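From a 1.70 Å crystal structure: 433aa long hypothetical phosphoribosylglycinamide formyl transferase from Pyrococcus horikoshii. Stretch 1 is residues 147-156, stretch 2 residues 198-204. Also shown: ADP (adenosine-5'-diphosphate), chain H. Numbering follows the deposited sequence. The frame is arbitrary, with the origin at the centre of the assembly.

Stretch 1 (147-156) ELYEACEKIG
Stretch 2 198-204: KIIVEEH

One strand residue, Val-201, carries most of this contact: its two methyls reach four helix residues over two turns, and it gives up 92 Å² of the 296 Å² buried in total. With chi1 at 180°, its CG2 meets Leu-148 CD2 at 3.6 Å and Ala-151 CB at 3.9 Å; its CG1 meets Cys-152 SG at 4.1 Å and Ile-155 CG1 at 3.8 Å. One beta-branched residue thus spans two helical turns, its two methyls shared along the helix.

The frame is simple to build. Residues 147-155 form the end of a helix that begins earlier in the chain, with phi between -58° and -74° and psi between -34° and -51°. Its i to i+4 bonds run from Ala-151 N to Glu-147 O (2.8 Å) through to Gly-156 N to Cys-152 O (2.9 Å). The strand starts at Ile-199, with phi/psi of -134/147, -112/133 and -112/123 for Ile-199, Ile-200 and Val-201, then -122/150 at Glu-202. Both elements run the same way, their axes crossing at -15° with a closest approach of 8.4 Å. They converge toward their C-terminal ends: the CA atoms of Leu-148 and Ile-199 lie 7.8 Å apart, those of Cys-152 and Val-201 6.6 Å, and those of Ile-155 and Glu-203 5.8 Å.

Strand alternation sets the first rule. Ile-199 and Val-201 point toward the helix, whereas Ile-200 and Glu-202 point away. The strand also meets the nucleotide: N6 of ADP donates to Glu-202 OE2 (chi1 m, chi2 t) at 3.1 Å and to Glu-203 O at 3.0 Å.

On the helix, Ala-151 and Ile-155 point toward the strand, one turn apart. Leu-148 leaves its CA sideways, but its end comes nearer; chi1 -148° and chi2 -136° both lie between wells. Its CG also lies 4.4 Å from Ile-199 CD1, on a side chain with chi1 m and chi2 t. Cys-152 is sideways, with chi1 m.

Where the backbones come closest, side chain packs on main chain. Ile-155, m at both chi1 and chi2, sets its CG2 3.5 Å from Glu-203 N and 3.7 Å from Glu-202 C, and 4.0 Å from Glu-203 CB. Glu-203 has chi1 p and chi2 t, and the end of its side chain leads away from the helix.

Gly-156 then leaves the helix at phi/psi 98/149, where a CB would jam against the carbonyl O of Ile-155. Beyond the strand, His-204 (chi1 t, chi2 69°) brings ND1 to 3.4 Å from ADP C2, its ring oblique to that atom. No hydrogen bond joins the two stretches directly; a single water links them at this end, accepting from His-204 N at 3.0 Å and donating to Gly-156 O at 3.4 Å, the second bond being weak.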

# COMPACT_ATOMS: atom_id res chain seq x y z
N GLU B 147 -25.18 44.26 8.66
CA GLU B 147 -24.53 44.02 7.39
C GLU B 147 -24.98 42.68 6.82
O GLU B 147 -25.12 42.53 5.60
CB GLU B 147 -23.01 44.03 7.57
CG GLU B 147 -22.45 45.41 7.80
CD GLU B 147 -20.94 45.39 7.85
OE1 GLU B 147 -20.34 46.49 7.86
OE2 GLU B 147 -20.36 44.29 7.87
N LEU B 148 -25.24 41.72 7.70
CA LEU B 148 -25.70 40.41 7.26
C LEU B 148 -27.04 40.54 6.52
O LEU B 148 -27.24 39.95 5.45
CB LEU B 148 -25.84 39.46 8.45
CG LEU B 148 -25.58 37.96 8.26
CD1 LEU B 148 -26.66 37.21 8.98
CD2 LEU B 148 -25.53 37.57 6.79
N TYR B 149 -27.97 41.33 7.09
CA TYR B 149 -29.28 41.52 6.44
C TYR B 149 -29.12 42.12 5.06
O TYR B 149 -29.70 41.64 4.09
CB TYR B 149 -30.17 42.45 7.27
CG TYR B 149 -31.06 41.74 8.24
CD1 TYR B 149 -30.74 41.70 9.60
CD2 TYR B 149 -32.22 41.09 7.81
CE1 TYR B 149 -31.56 41.04 10.51
CE2 TYR B 149 -33.05 40.42 8.72
CZ TYR B 149 -32.71 40.40 10.06
OH TYR B 149 -33.51 39.74 10.96
N GLU B 150 -28.32 43.18 4.96
CA GLU B 150 -28.13 43.85 3.68
C GLU B 150 -27.43 42.91 2.69
O GLU B 150 -27.78 42.88 1.50
CB GLU B 150 -27.33 45.14 3.85
CG GLU B 150 -27.16 45.95 2.56
CD GLU B 150 -26.51 47.32 2.78
OE1 GLU B 150 -25.99 47.58 3.90
OE2 GLU B 150 -26.52 48.13 1.83
N ALA B 151 -26.46 42.15 3.18
CA ALA B 151 -25.72 41.22 2.32
C ALA B 151 -26.63 40.13 1.76
O ALA B 151 -26.65 39.89 0.56
CB ALA B 151 -24.56 40.60 3.10
N CYS B 152 -27.39 39.47 2.62
CA CYS B 152 -28.29 38.42 2.15
C CYS B 152 -29.30 38.97 1.13
O CYS B 152 -29.60 38.31 0.13
CB CYS B 152 -29.03 37.77 3.32
SG CYS B 152 -27.98 36.74 4.39
N GLU B 153 -29.81 40.17 1.38
CA GLU B 153 -30.76 40.80 0.47
C GLU B 153 -30.10 41.12 -0.85
O GLU B 153 -30.67 40.89 -1.91
CB GLU B 153 -31.31 42.11 1.07
CG GLU B 153 -32.35 41.91 2.16
CD GLU B 153 -33.66 41.33 1.63
OE1 GLU B 153 -34.05 41.64 0.47
OE2 GLU B 153 -34.32 40.58 2.37
N LYS B 154 -28.87 41.63 -0.80
CA LYS B 154 -28.15 41.98 -2.01
C LYS B 154 -27.71 40.76 -2.82
O LYS B 154 -27.69 40.80 -4.05
CB LYS B 154 -26.93 42.81 -1.67
CG LYS B 154 -26.51 43.79 -2.75
CD LYS B 154 -25.46 44.73 -2.17
CE LYS B 154 -25.74 46.19 -2.52
NZ LYS B 154 -24.78 47.10 -1.83
N ILE B 155 -27.34 39.68 -2.14
CA ILE B 155 -26.90 38.47 -2.84
C ILE B 155 -28.09 37.76 -3.44
O ILE B 155 -28.00 37.19 -4.53
CB ILE B 155 -26.17 37.52 -1.86
CG1 ILE B 155 -24.82 38.12 -1.47
CG2 ILE B 155 -26.04 36.14 -2.49
CD1 ILE B 155 -23.87 38.33 -2.64
N GLY B 156 -29.22 37.79 -2.73
CA GLY B 156 -30.43 37.14 -3.21
C GLY B 156 -30.60 35.78 -2.56
O GLY B 156 -29.61 35.14 -2.23
N LYS B 198 -17.19 37.38 11.74
CA LYS B 198 -17.10 37.68 10.31
C LYS B 198 -17.80 36.56 9.52
O LYS B 198 -17.63 35.38 9.81
CB LYS B 198 -15.63 37.79 9.90
CG LYS B 198 -15.41 38.26 8.48
CD LYS B 198 -15.03 39.72 8.43
CE LYS B 198 -15.00 40.22 6.99
NZ LYS B 198 -14.35 41.55 6.83
N ILE B 199 -18.59 36.93 8.51
CA ILE B 199 -19.31 35.93 7.73
C ILE B 199 -19.19 36.22 6.24
O ILE B 199 -19.07 37.38 5.84
CB ILE B 199 -20.82 35.94 8.10
CG1 ILE B 199 -21.02 35.41 9.53
CG2 ILE B 199 -21.61 35.11 7.10
CD1 ILE B 199 -22.46 35.46 10.02
N ILE B 200 -19.16 35.16 5.42
CA ILE B 200 -19.14 35.37 3.98
C ILE B 200 -20.50 34.87 3.51
O ILE B 200 -20.98 33.82 3.95
CB ILE B 200 -17.98 34.60 3.24
CG1 ILE B 200 -18.09 34.85 1.73
CG2 ILE B 200 -18.04 33.10 3.55
CD1 ILE B 200 -16.97 34.25 0.89
N VAL B 201 -21.15 35.67 2.68
CA VAL B 201 -22.46 35.34 2.15
C VAL B 201 -22.29 35.09 0.67
O VAL B 201 -21.81 35.96 -0.06
CB VAL B 201 -23.46 36.53 2.34
CG1 VAL B 201 -24.82 36.14 1.77
CG2 VAL B 201 -23.59 36.87 3.82
N GLU B 202 -22.70 33.90 0.21
CA GLU B 202 -22.52 33.55 -1.20
C GLU B 202 -23.81 33.20 -1.93
O GLU B 202 -24.72 32.61 -1.34
CB GLU B 202 -21.61 32.32 -1.34
CG GLU B 202 -20.27 32.42 -0.64
CD GLU B 202 -19.43 31.14 -0.81
OE1 GLU B 202 -18.45 30.96 -0.06
OE2 GLU B 202 -19.77 30.32 -1.69
N GLU B 203 -23.84 33.48 -3.23
CA GLU B 203 -25.00 33.09 -4.02
C GLU B 203 -25.03 31.55 -4.13
O GLU B 203 -23.98 30.89 -4.10
CB GLU B 203 -24.94 33.68 -5.42
CG GLU B 203 -23.68 33.36 -6.14
CD GLU B 203 -23.83 33.42 -7.65
OE1 GLU B 203 -22.80 33.58 -8.32
OE2 GLU B 203 -24.96 33.29 -8.16
N HIS B 204 -26.23 30.98 -4.27
CA HIS B 204 -26.35 29.54 -4.40
C HIS B 204 -26.03 29.12 -5.82
O HIS B 204 -26.62 29.63 -6.78
CB HIS B 204 -27.76 29.08 -4.04
CG HIS B 204 -27.96 27.60 -4.22
ND1 HIS B 204 -27.35 26.67 -3.42
CD2 HIS B 204 -28.70 26.91 -5.12
CE1 HIS B 204 -27.70 25.45 -3.82
NE2 HIS B 204 -28.51 25.57 -4.85
PB ADP H . -16.60 23.36 4.16
O1B ADP H . -15.17 22.98 4.11
O2B ADP H . -17.78 22.26 4.10
O3B ADP H . -17.09 24.76 4.77
PA ADP H . -18.02 24.76 2.19
O1A ADP H . -18.75 25.32 3.34
O2A ADP H . -17.37 25.93 1.29
O3A ADP H . -16.79 23.82 2.63
O5' ADP H . -18.97 23.89 1.23
C5' ADP H . -19.67 22.75 1.75
C4' ADP H . -20.76 22.35 0.76
O4' ADP H . -21.87 23.27 0.77
C3' ADP H . -20.20 22.43 -0.66
O3' ADP H . -19.45 21.24 -0.94
C2' ADP H . -21.53 22.40 -1.41
O2' ADP H . -22.12 21.10 -1.28
C1' ADP H . -22.33 23.41 -0.59
N9 ADP H . -22.04 24.80 -1.01
C8 ADP H . -21.15 25.62 -0.46
N7 ADP H . -21.18 26.79 -1.10
C5 ADP H . -22.09 26.71 -2.06
C6 ADP H . -22.55 27.59 -3.03
N6 ADP H . -22.09 28.83 -3.10
N1 ADP H . -23.50 27.17 -3.88
C2 ADP H . -24.00 25.95 -3.81
N3 ADP H . -23.59 25.09 -2.89
C4 ADP H . -22.64 25.44 -2.01
O HOH W 1 -28.57 32.82 -4.56